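Local coordinates for protein putative hydroxymethylglutaryl-CoA synthase (Streptococcus mutans, PDB 3SQZ) that binds coenzyme A and probably catalyses the hydroxymethylglutaryl-CoA synthase reaction, an acyl transfer and condensation carried out on a thiolase fold, at residues S128-Q133 and R166-A171; A150-A155 and M194-D199; K306-I311 and L316-L321; L324-N329 and N365-L370. All blocks are in the same frame, centred on the assembly; numbering follows the deposited sequence.

Contact 1 (S128-Q133 and R166-A171)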
# COMPACT_ATOMS: atom_id res chain seq x y z
N SER A 128 -14.30 4.39 -14.27
CA SER A 128 -14.43 4.61 -15.70
C SER A 128 -13.43 3.78 -16.51
O SER A 128 -13.78 3.10 -17.47
CB SER A 128 -14.20 6.10 -15.97
OG SER A 128 -14.30 6.39 -17.35
N LEU A 129 -12.16 3.87 -16.13
CA LEU A 129 -11.09 3.20 -16.87
C LEU A 129 -11.28 1.69 -16.88
O LEU A 129 -10.92 1.03 -17.86
CB LEU A 129 -9.72 3.55 -16.29
CG LEU A 129 -9.22 4.97 -16.55
CD1 LEU A 129 -8.05 5.31 -15.64
CD2 LEU A 129 -8.87 5.20 -18.02
N LEU A 130 -11.84 1.14 -15.81
CA LEU A 130 -12.05 -0.30 -15.69
C LEU A 130 -13.37 -0.78 -16.28
O LEU A 130 -13.60 -1.97 -16.37
CB LEU A 130 -11.97 -0.74 -14.24
CG LEU A 130 -10.60 -0.62 -13.57
CD1 LEU A 130 -10.75 -0.77 -12.06
CD2 LEU A 130 -9.65 -1.65 -14.14
N GLY A 131 -14.25 0.14 -16.65
CA GLY A 131 -15.51 -0.26 -17.24
C GLY A 131 -16.44 -0.94 -16.24
O GLY A 131 -17.20 -1.85 -16.61
N ILE A 132 -16.40 -0.51 -14.99
CA ILE A 132 -17.30 -1.05 -13.98
C ILE A 132 -18.74 -0.57 -14.23
O ILE A 132 -18.96 0.53 -14.76
CB ILE A 132 -16.78 -0.70 -12.57
CG1 ILE A 132 -15.48 -1.47 -12.33
CG2 ILE A 132 -17.81 -1.02 -11.50
CD1 ILE A 132 -14.67 -1.00 -11.15
N GLN A 133 -19.72 -1.40 -13.89
CA GLN A 133 -21.12 -1.07 -14.12
C GLN A 133 -21.48 0.26 -13.42
O GLN A 133 -20.90 0.60 -12.39
CB GLN A 133 -22.01 -2.23 -13.67
CG GLN A 133 -21.96 -2.55 -12.18
CD GLN A 133 -22.94 -1.71 -11.38
OE1 GLN A 133 -23.93 -1.21 -11.91
NE2 GLN A 133 -22.66 -1.55 -10.10
N ARG A 166 -20.00 -6.85 -4.75
CA ARG A 166 -18.55 -6.89 -4.59
C ARG A 166 -18.05 -5.47 -4.44
O ARG A 166 -18.70 -4.52 -4.91
CB ARG A 166 -17.88 -7.59 -5.78
CG ARG A 166 -18.44 -8.98 -6.01
CD ARG A 166 -17.83 -9.72 -7.19
NE ARG A 166 -18.58 -10.96 -7.36
CZ ARG A 166 -18.37 -11.87 -8.30
NH1 ARG A 166 -19.14 -12.95 -8.34
NH2 ARG A 166 -17.42 -11.71 -9.20
N VAL A 167 -16.91 -5.31 -3.78
CA VAL A 167 -16.35 -3.98 -3.57
C VAL A 167 -14.89 -3.98 -3.99
O VAL A 167 -14.16 -4.94 -3.72
CB VAL A 167 -16.47 -3.54 -2.09
CG1 VAL A 167 -15.81 -2.18 -1.87
CG2 VAL A 167 -17.92 -3.52 -1.66
N LEU A 168 -14.48 -2.92 -4.67
CA LEU A 168 -13.09 -2.75 -5.07
C LEU A 168 -12.45 -1.69 -4.19
O LEU A 168 -12.89 -0.54 -4.17
CB LEU A 168 -13.04 -2.32 -6.53
CG LEU A 168 -11.65 -2.06 -7.10
CD1 LEU A 168 -10.79 -3.33 -7.06
CD2 LEU A 168 -11.76 -1.50 -8.50
N VAL A 169 -11.41 -2.09 -3.46
CA VAL A 169 -10.62 -1.19 -2.64
C VAL A 169 -9.26 -1.00 -3.29
O VAL A 169 -8.59 -1.97 -3.62
CB VAL A 169 -10.44 -1.75 -1.21
CG1 VAL A 169 -9.49 -0.88 -0.38
CG2 VAL A 169 -11.79 -1.88 -0.53
N LEU A 170 -8.87 0.25 -3.50
CA LEU A 170 -7.57 0.60 -4.07
C LEU A 170 -6.79 1.37 -3.02
O LEU A 170 -7.33 2.28 -2.39
CB LEU A 170 -7.73 1.50 -5.29
CG LEU A 170 -8.50 1.03 -6.52
CD1 LEU A 170 -8.18 -0.40 -6.91
CD2 LEU A 170 -9.99 1.25 -6.38
N ALA A 171 -5.53 1.01 -2.85
CA ALA A 171 -4.62 1.71 -1.95
C ALA A 171 -3.42 2.11 -2.79
O ALA A 171 -2.55 1.27 -3.06
CB ALA A 171 -4.20 0.80 -0.82
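L130 and L168 meet end to end, and I132 slants in beside them; the three form a small apolar cluster on one face of the large mixed sheet of this thiolase-fold protein. The case illustrates how a helix terminus can be anchored to a sheet without any polar link across the contact. CD1 of L130 lies 3.8 Å from CD2 of L168, so each leucine uses a single branch, and the two side chains meet head-on rather than lying alongside. I132 crosses L168 obliquely and brings its CD1 to 4.0 Å from the same CD2 of L168. Extending L168 away from its own backbone N (chi1 178°) projects that methyl from strand 166-175 toward the incoming chain. The neighbouring V167 and V169 serve the other face, against helix 147-161.

G131, between L130 and I132, turns the chain at positive phi, which is consistent with both of them facing the strand. It closes a Schellman motif at the end of helix 122-129, where G131 N donates to S128 O at 3.1 Å. A93 of helix 85-94 touches both L130 and L168, while V108 of strand 105-111 adjoins I132. The two residues flanking the glycine also converge on one another: CD1 of L130 and CD1 of I132 are 4.0 Å apart, which makes a nearly equilateral triangle of methyls with CD2 of L168.

Contact 2 (A150-A155 and M194-D199)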
# COMPACT_ATOMS: atom_id res chain seq x y z
N ALA A 150 -9.71 1.38 6.76
CA ALA A 150 -11.10 1.81 6.87
C ALA A 150 -11.89 1.43 5.62
O ALA A 150 -13.04 1.01 5.70
CB ALA A 150 -11.19 3.31 7.13
N ALA A 151 -11.26 1.56 4.45
CA ALA A 151 -11.91 1.18 3.20
C ALA A 151 -12.28 -0.29 3.21
O ALA A 151 -13.39 -0.67 2.82
CB ALA A 151 -10.99 1.49 2.02
N LEU A 152 -11.35 -1.13 3.65
CA LEU A 152 -11.59 -2.56 3.71
C LEU A 152 -12.71 -2.88 4.68
O LEU A 152 -13.53 -3.76 4.42
CB LEU A 152 -10.31 -3.27 4.13
CG LEU A 152 -10.22 -4.76 3.90
CD1 LEU A 152 -10.36 -5.05 2.41
CD2 LEU A 152 -8.88 -5.27 4.41
N ASN A 153 -12.74 -2.19 5.81
CA ASN A 153 -13.77 -2.44 6.79
C ASN A 153 -15.17 -2.08 6.28
O ASN A 153 -16.11 -2.84 6.44
CB ASN A 153 -13.46 -1.69 8.08
CG ASN A 153 -14.42 -2.03 9.18
OD1 ASN A 153 -15.32 -1.25 9.51
ND2 ASN A 153 -14.26 -3.21 9.76
N TYR A 154 -15.29 -0.90 5.67
CA TYR A 154 -16.56 -0.52 5.06
C TYR A 154 -16.94 -1.54 3.98
O TYR A 154 -18.09 -1.98 3.91
CB TYR A 154 -16.46 0.90 4.51
CG TYR A 154 -17.72 1.49 3.89
CD1 TYR A 154 -18.99 0.93 4.09
CD2 TYR A 154 -17.63 2.63 3.10
CE1 TYR A 154 -20.12 1.51 3.51
CE2 TYR A 154 -18.75 3.21 2.52
CZ TYR A 154 -19.98 2.65 2.72
OH TYR A 154 -21.09 3.24 2.13
N ALA A 155 -15.98 -1.93 3.14
CA ALA A 155 -16.24 -2.91 2.10
C ALA A 155 -16.83 -4.19 2.69
O ALA A 155 -17.81 -4.74 2.16
CB ALA A 155 -14.95 -3.23 1.35
N MET A 194 -7.79 -4.64 -3.92
CA MET A 194 -8.39 -5.76 -3.22
C MET A 194 -9.85 -5.87 -3.61
O MET A 194 -10.59 -4.88 -3.54
CB MET A 194 -8.25 -5.60 -1.70
CG MET A 194 -6.81 -5.73 -1.25
SD MET A 194 -6.49 -5.38 0.49
CE MET A 194 -6.68 -3.60 0.49
N LEU A 195 -10.26 -7.05 -4.06
CA LEU A 195 -11.65 -7.32 -4.35
C LEU A 195 -12.26 -8.01 -3.15
O LEU A 195 -11.78 -9.07 -2.72
CB LEU A 195 -11.76 -8.21 -5.58
CG LEU A 195 -13.20 -8.48 -6.02
CD1 LEU A 195 -13.86 -7.21 -6.58
CD2 LEU A 195 -13.24 -9.60 -7.04
N VAL A 196 -13.31 -7.40 -2.60
CA VAL A 196 -13.97 -7.92 -1.41
C VAL A 196 -15.32 -8.50 -1.80
O VAL A 196 -16.08 -7.86 -2.52
CB VAL A 196 -14.13 -6.81 -0.36
CG1 VAL A 196 -14.92 -7.31 0.86
CG2 VAL A 196 -12.76 -6.27 0.05
N LYS A 197 -15.60 -9.73 -1.35
CA LYS A 197 -16.88 -10.37 -1.63
C LYS A 197 -17.13 -11.50 -0.64
O LYS A 197 -16.28 -11.83 0.18
CB LYS A 197 -16.93 -10.90 -3.07
CG LYS A 197 -15.93 -12.01 -3.34
CD LYS A 197 -15.97 -12.46 -4.80
CE LYS A 197 -17.23 -13.25 -5.11
NZ LYS A 197 -17.29 -14.53 -4.36
N LYS A 198 -18.32 -12.07 -0.72
CA LYS A 198 -18.67 -13.23 0.08
C LYS A 198 -17.89 -14.44 -0.41
O LYS A 198 -17.54 -14.53 -1.58
CB LYS A 198 -20.18 -13.48 -0.02
CG LYS A 198 -20.70 -14.55 0.91
CD LYS A 198 -22.21 -14.65 0.85
CE LYS A 198 -22.68 -15.51 -0.31
NZ LYS A 198 -22.27 -14.95 -1.63
N ASP A 199 -17.62 -15.38 0.49
CA ASP A 199 -16.87 -16.59 0.15
C ASP A 199 -15.57 -16.25 -0.57
O ASP A 199 -15.30 -16.74 -1.67
CB ASP A 199 -17.75 -17.52 -0.67
CG ASP A 199 -18.97 -17.96 0.10
OD1 ASP A 199 -18.83 -18.23 1.32
OD2 ASP A 199 -20.07 -18.02 -0.49
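Helix-on-sheet packing is represented here by two residues of helix 147-161 set against strand 188-198: L152, which meets V196 and M194, and A155, which meets V196. The axes of the two short segments run roughly parallel, 9.4 Å apart at closest approach and inclined by 24°. V196 and L152 contribute about equally, and CG2 of V196 makes the closest contacts: it lies 3.6 Å from CD1 of L152 and 4.0 Å from CB of A155, bridging two residues one helical turn apart. L152 passes over the valine at a slant. Its CG is turned away from the backbone N (chi1 -164°), which carries CD1 down to the strand although the bond leaving its CA does not aim there. A155, with nothing beyond CB, lets the helix backbone come close, so that CG1 of V196 lies 4.1 Å from the carbonyl O of A155.

In the thiolase fold this helix is a central, buried one that follows the nucleophilic cysteine, and here it starts just after C145, the probable acyl-thioester residue, found oxidised to a sulfinic acid. A155 also touches V167 and V169 on the adjacent strand 166-175. Farther along, CD1 of L152 approaches the sulfur of M194, SD, at 4.3 Å, a looser apolar contact. At the other end of the strand K197 leaves its backbone on the side away from the helix, and its NZ donates to the carbonyl O of K198 at 2.8 Å.

Contact 3 (K306-I311 and L316-L321); sequences KQIGNI and LFLGLL
From I308 to I311 the chain leaves helix 305-308 through G309, whose positive phi (89°) and extended psi suit a residue without a side chain, and this turn brings both isoleucines to face L318 of the following helix. I308 and L318 meet tip to tip, CD1 of I308 lying 3.9 Å from CD2 of L318. I311 arrives from another direction, crossing L318 at about a right angle, with its CD1 4.0 Å from the same CD2 and 4.1 Å from CB of L318. To do this I311 places CG1 between its backbone N and carbonyl carbon (chi1 69°), the crowded position; with chi2 near 180° the chain then runs out extended to CD1. One leucine branch receives a methyl from the end of helix 305-308 and another from the loop after it.

Between the isoleucines, N310 leaves the backbone on the side away from helix 315-326 and contacts Y177 and P269. Its OD1 accepts from the backbone N of Y312. N310 is predicted to bind 3-hydroxy-3-methylglutaryl-CoA, the reaction product, and the side chain of I311 is about 7 Å from that of H267, a predicted proton donor/acceptor. The apolar contact thus lies close to the predicted catalytic residues. F44 of strand 37-45 touches I308, I311 and L318, whereas F317, the residue just before L318, packs on L152 of helix 147-161 and on I192 and M194 of strand 188-198.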
# COMPACT_ATOMS: atom_id res chain seq x y z
N LYS A 306 11.38 -4.20 0.29
CA LYS A 306 12.82 -3.98 0.12
C LYS A 306 13.18 -3.53 -1.29
O LYS A 306 14.24 -2.93 -1.49
CB LYS A 306 13.61 -5.24 0.44
CG LYS A 306 13.66 -5.57 1.91
CD LYS A 306 14.61 -6.73 2.18
CE LYS A 306 14.75 -7.01 3.66
NZ LYS A 306 15.63 -8.17 3.95
N GLN A 307 12.35 -3.87 -2.27
CA GLN A 307 12.60 -3.56 -3.67
C GLN A 307 11.80 -2.37 -4.19
O GLN A 307 12.08 -1.87 -5.27
CB GLN A 307 12.29 -4.76 -4.56
CG GLN A 307 12.99 -6.05 -4.17
CD GLN A 307 14.48 -5.87 -4.05
OE1 GLN A 307 15.12 -5.33 -4.96
NE2 GLN A 307 15.03 -6.30 -2.93
N ILE A 308 10.76 -1.98 -3.45
CA ILE A 308 9.77 -1.01 -3.91
C ILE A 308 9.79 0.30 -3.12
O ILE A 308 9.54 1.37 -3.69
CB ILE A 308 8.35 -1.64 -3.84
CG1 ILE A 308 8.25 -2.73 -4.90
CG2 ILE A 308 7.25 -0.58 -3.99
CD1 ILE A 308 7.14 -3.70 -4.67
N GLY A 309 10.09 0.22 -1.83
CA GLY A 309 10.05 1.40 -1.00
C GLY A 309 8.68 1.61 -0.38
O GLY A 309 7.86 0.70 -0.30
N ASN A 310 8.44 2.84 0.06
CA ASN A 310 7.21 3.22 0.74
C ASN A 310 6.10 3.49 -0.26
O ASN A 310 6.28 4.27 -1.20
CB ASN A 310 7.53 4.50 1.53
CG ASN A 310 6.44 4.91 2.49
OD1 ASN A 310 5.39 4.28 2.60
ND2 ASN A 310 6.71 5.98 3.23
N ILE A 311 4.94 2.86 -0.06
CA ILE A 311 3.77 3.15 -0.89
C ILE A 311 2.59 3.63 -0.05
O ILE A 311 1.43 3.51 -0.44
CB ILE A 311 3.40 1.99 -1.86
CG1 ILE A 311 2.87 0.76 -1.12
CG2 ILE A 311 4.61 1.65 -2.74
CD1 ILE A 311 2.23 -0.26 -2.05
N LEU A 316 1.02 -1.79 4.08
CA LEU A 316 0.61 -2.92 4.90
C LEU A 316 0.15 -4.08 4.01
O LEU A 316 0.48 -5.24 4.26
CB LEU A 316 -0.54 -2.50 5.82
CG LEU A 316 -1.24 -3.61 6.62
CD1 LEU A 316 -0.30 -4.30 7.60
CD2 LEU A 316 -2.45 -3.03 7.35
N PHE A 317 -0.60 -3.75 2.97
CA PHE A 317 -1.20 -4.76 2.11
C PHE A 317 -0.22 -5.36 1.12
O PHE A 317 -0.33 -6.52 0.76
CB PHE A 317 -2.46 -4.18 1.47
CG PHE A 317 -3.43 -3.73 2.50
CD1 PHE A 317 -4.18 -4.67 3.18
CD2 PHE A 317 -3.51 -2.40 2.89
CE1 PHE A 317 -5.04 -4.29 4.20
CE2 PHE A 317 -4.37 -2.00 3.90
CZ PHE A 317 -5.14 -2.95 4.55
N LEU A 318 0.77 -4.57 0.71
CA LEU A 318 1.89 -5.10 -0.05
C LEU A 318 2.64 -6.13 0.81
O LEU A 318 3.06 -7.17 0.31
CB LEU A 318 2.82 -3.96 -0.49
CG LEU A 318 4.08 -4.40 -1.25
CD1 LEU A 318 3.73 -5.14 -2.54
CD2 LEU A 318 4.96 -3.20 -1.53
N GLY A 319 2.82 -5.84 2.09
CA GLY A 319 3.44 -6.80 2.98
C GLY A 319 2.62 -8.07 3.14
O GLY A 319 3.17 -9.17 3.19
N LEU A 320 1.29 -7.93 3.23
CA LEU A 320 0.42 -9.10 3.24
C LEU A 320 0.65 -9.94 1.97
O LEU A 320 0.81 -11.16 2.02
CB LEU A 320 -1.05 -8.68 3.35
CG LEU A 320 -2.07 -9.81 3.23
CD1 LEU A 320 -1.94 -10.86 4.34
CD2 LEU A 320 -3.49 -9.24 3.18
N LEU A 321 0.67 -9.28 0.82
CA LEU A 321 0.87 -9.98 -0.44
C LEU A 321 2.23 -10.68 -0.48
O LEU A 321 2.34 -11.84 -0.87
CB LEU A 321 0.74 -8.99 -1.59
CG LEU A 321 0.82 -9.57 -3.00
CD1 LEU A 321 -0.28 -10.59 -3.26
CD2 LEU A 321 0.77 -8.42 -4.00

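Contact 4 (L324-N329 and N365-L370)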
# COMPACT_ATOMS: atom_id res chain seq x y z
N LEU A 324 2.09 -13.77 1.70
CA LEU A 324 1.35 -14.89 1.15
C LEU A 324 2.09 -15.56 0.01
O LEU A 324 2.00 -16.78 -0.16
CB LEU A 324 -0.04 -14.45 0.67
CG LEU A 324 -0.94 -13.88 1.76
CD1 LEU A 324 -2.35 -13.71 1.21
CD2 LEU A 324 -0.95 -14.75 3.01
N GLU A 325 2.83 -14.77 -0.76
CA GLU A 325 3.57 -15.27 -1.92
C GLU A 325 4.95 -15.84 -1.57
O GLU A 325 5.56 -16.51 -2.40
CB GLU A 325 3.66 -14.19 -3.00
CG GLU A 325 2.32 -13.97 -3.67
CD GLU A 325 2.27 -12.89 -4.74
OE1 GLU A 325 3.23 -12.10 -4.89
OE2 GLU A 325 1.24 -12.85 -5.45
N ASN A 326 5.42 -15.61 -0.35
CA ASN A 326 6.77 -16.01 0.01
C ASN A 326 6.92 -16.87 1.26
O ASN A 326 7.95 -17.51 1.44
CB ASN A 326 7.70 -14.80 0.07
CG ASN A 326 7.86 -14.17 -1.29
OD1 ASN A 326 8.65 -14.63 -2.11
ND2 ASN A 326 7.08 -13.13 -1.56
N SER A 327 5.90 -16.93 2.11
CA SER A 327 5.97 -17.84 3.24
C SER A 327 5.93 -19.27 2.75
O SER A 327 5.16 -19.61 1.85
CB SER A 327 4.82 -17.63 4.21
OG SER A 327 4.81 -18.65 5.19
N GLN A 328 6.73 -20.12 3.37
CA GLN A 328 6.74 -21.54 3.03
C GLN A 328 5.94 -22.37 4.03
O GLN A 328 5.91 -23.60 3.93
CB GLN A 328 8.17 -22.05 2.88
CG GLN A 328 8.91 -21.35 1.74
CD GLN A 328 10.29 -21.92 1.48
OE1 GLN A 328 10.79 -21.88 0.36
NE2 GLN A 328 10.91 -22.46 2.52
N ASN A 329 5.29 -21.72 4.99
CA ASN A 329 4.59 -22.45 6.05
C ASN A 329 3.11 -22.12 6.24
O ASN A 329 2.42 -22.84 6.96
CB ASN A 329 5.33 -22.30 7.38
CG ASN A 329 5.42 -20.87 7.82
OD1 ASN A 329 6.50 -20.27 7.81
ND2 ASN A 329 4.29 -20.30 8.21
N ASN A 365 5.94 -15.00 -9.86
CA ASN A 365 7.07 -14.32 -10.50
C ASN A 365 7.10 -12.82 -10.26
O ASN A 365 7.63 -12.07 -11.07
CB ASN A 365 7.09 -14.62 -12.01
CG ASN A 365 5.89 -14.05 -12.73
OD1 ASN A 365 4.88 -13.71 -12.11
ND2 ASN A 365 5.99 -13.94 -14.05
N ARG A 366 6.56 -12.37 -9.13
CA ARG A 366 6.48 -10.93 -8.91
C ARG A 366 7.86 -10.28 -8.76
O ARG A 366 8.09 -9.17 -9.23
CB ARG A 366 5.58 -10.60 -7.72
CG ARG A 366 4.98 -9.23 -7.82
CD ARG A 366 3.99 -8.97 -6.71
NE ARG A 366 2.86 -9.90 -6.67
CZ ARG A 366 1.71 -9.74 -7.33
NH1 ARG A 366 1.53 -8.72 -8.16
NH2 ARG A 366 0.74 -10.63 -7.18
N LEU A 367 8.79 -10.97 -8.10
CA LEU A 367 10.15 -10.45 -7.99
C LEU A 367 10.79 -10.34 -9.37
O LEU A 367 11.51 -9.39 -9.67
CB LEU A 367 10.99 -11.32 -7.05
CG LEU A 367 10.63 -11.28 -5.56
CD1 LEU A 367 11.43 -12.33 -4.78
CD2 LEU A 367 10.86 -9.89 -5.00
N ASP A 368 10.52 -11.32 -10.22
CA ASP A 368 11.01 -11.27 -11.59
C ASP A 368 10.46 -10.05 -12.32
O ASP A 368 11.18 -9.34 -13.01
CB ASP A 368 10.66 -12.55 -12.33
CG ASP A 368 11.18 -13.77 -11.62
OD1 ASP A 368 12.41 -13.94 -11.59
OD2 ASP A 368 10.38 -14.53 -11.05
N LYS A 369 9.17 -9.80 -12.16
CA LYS A 369 8.56 -8.64 -12.80
C LYS A 369 9.19 -7.34 -12.29
O LYS A 369 9.44 -6.42 -13.07
CB LYS A 369 7.05 -8.63 -12.61
CG LYS A 369 6.33 -9.77 -13.31
CD LYS A 369 4.83 -9.66 -13.03
CE LYS A 369 4.03 -10.73 -13.74
NZ LYS A 369 2.58 -10.50 -13.49
N LEU A 370 9.45 -7.26 -10.99
CA LEU A 370 10.05 -6.05 -10.44
C LEU A 370 11.46 -5.79 -11.00
O LEU A 370 11.86 -4.64 -11.17
CB LEU A 370 10.08 -6.09 -8.91
CG LEU A 370 8.70 -5.98 -8.25
CD1 LEU A 370 8.82 -6.33 -6.78
CD2 LEU A 370 8.11 -4.59 -8.44
O HOH W 1 5.64 -13.76 -6.66
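E325 and R366 show how two ionic groups can lock together when their planes match. The guanidinium approaches side-on: NE of R366 donates to OE1 of E325 and NH2 of R366 donates to OE2 of E325, each over 2.9 Å and nearly straight (173° and 176°). Both oxygens use their syn lone pairs, and the two flat groups are almost coplanar, 8° apart, which fixes the rotation of both ends. The side chains themselves cross at about a right angle. E325 runs extended beyond CG, whereas R366 bends at chi3 to present this edge. Further donors hold the carboxylate: the hydroxyl of Y304 bonds to OE1 of E325, and the backbone N of Q363 to OE2. Such a setting probably stabilises the ionised glutamate.

The rest of the contact is looser. A water accepts from the backbone N of R366 at 3.0 Å and gives a weak bond to OE1 of E325 at 3.4 Å; it takes up the first backbone N-H of helix 366-371, where N365 at the N-cap position makes no side-chain capping bond. Beyond it, OD1 of N326 merely approaches CD1 of L367 at 4.5 Å, while its ND2 turns back to the carbonyl O of S322. NH1 of R366, which takes no part in the grip, bonds to a glycerol probably left from crystallisation. The whole is a classic side-on bidentate arginine-glutamate salt bridge, here joining the last turn of helix 315-326 to the first of helix 366-371.

Overall arrangement
Followed from the N terminus, contacts 1 and 2 cross: 150-155 falls inside the loop that contact 1 closes between 128-133 and 166-171, and 194-199 lies beyond it. They bring helices to the two faces of the same sheet, whose strands 166-175 and 188-198 are neighbours. Contact 3 comes afterwards, closing only a four-residue loop, and contact 4 then closes one of 35 residues that holds strands 335-342 and 346-354. Both use helix 315-326 and adjoin through I308 and L370. Contacts 2 and 3 meet where F317 packs on M194 and L152, tying the N-terminal and C-terminal family regions together; contacts 1 and 4 remain apart.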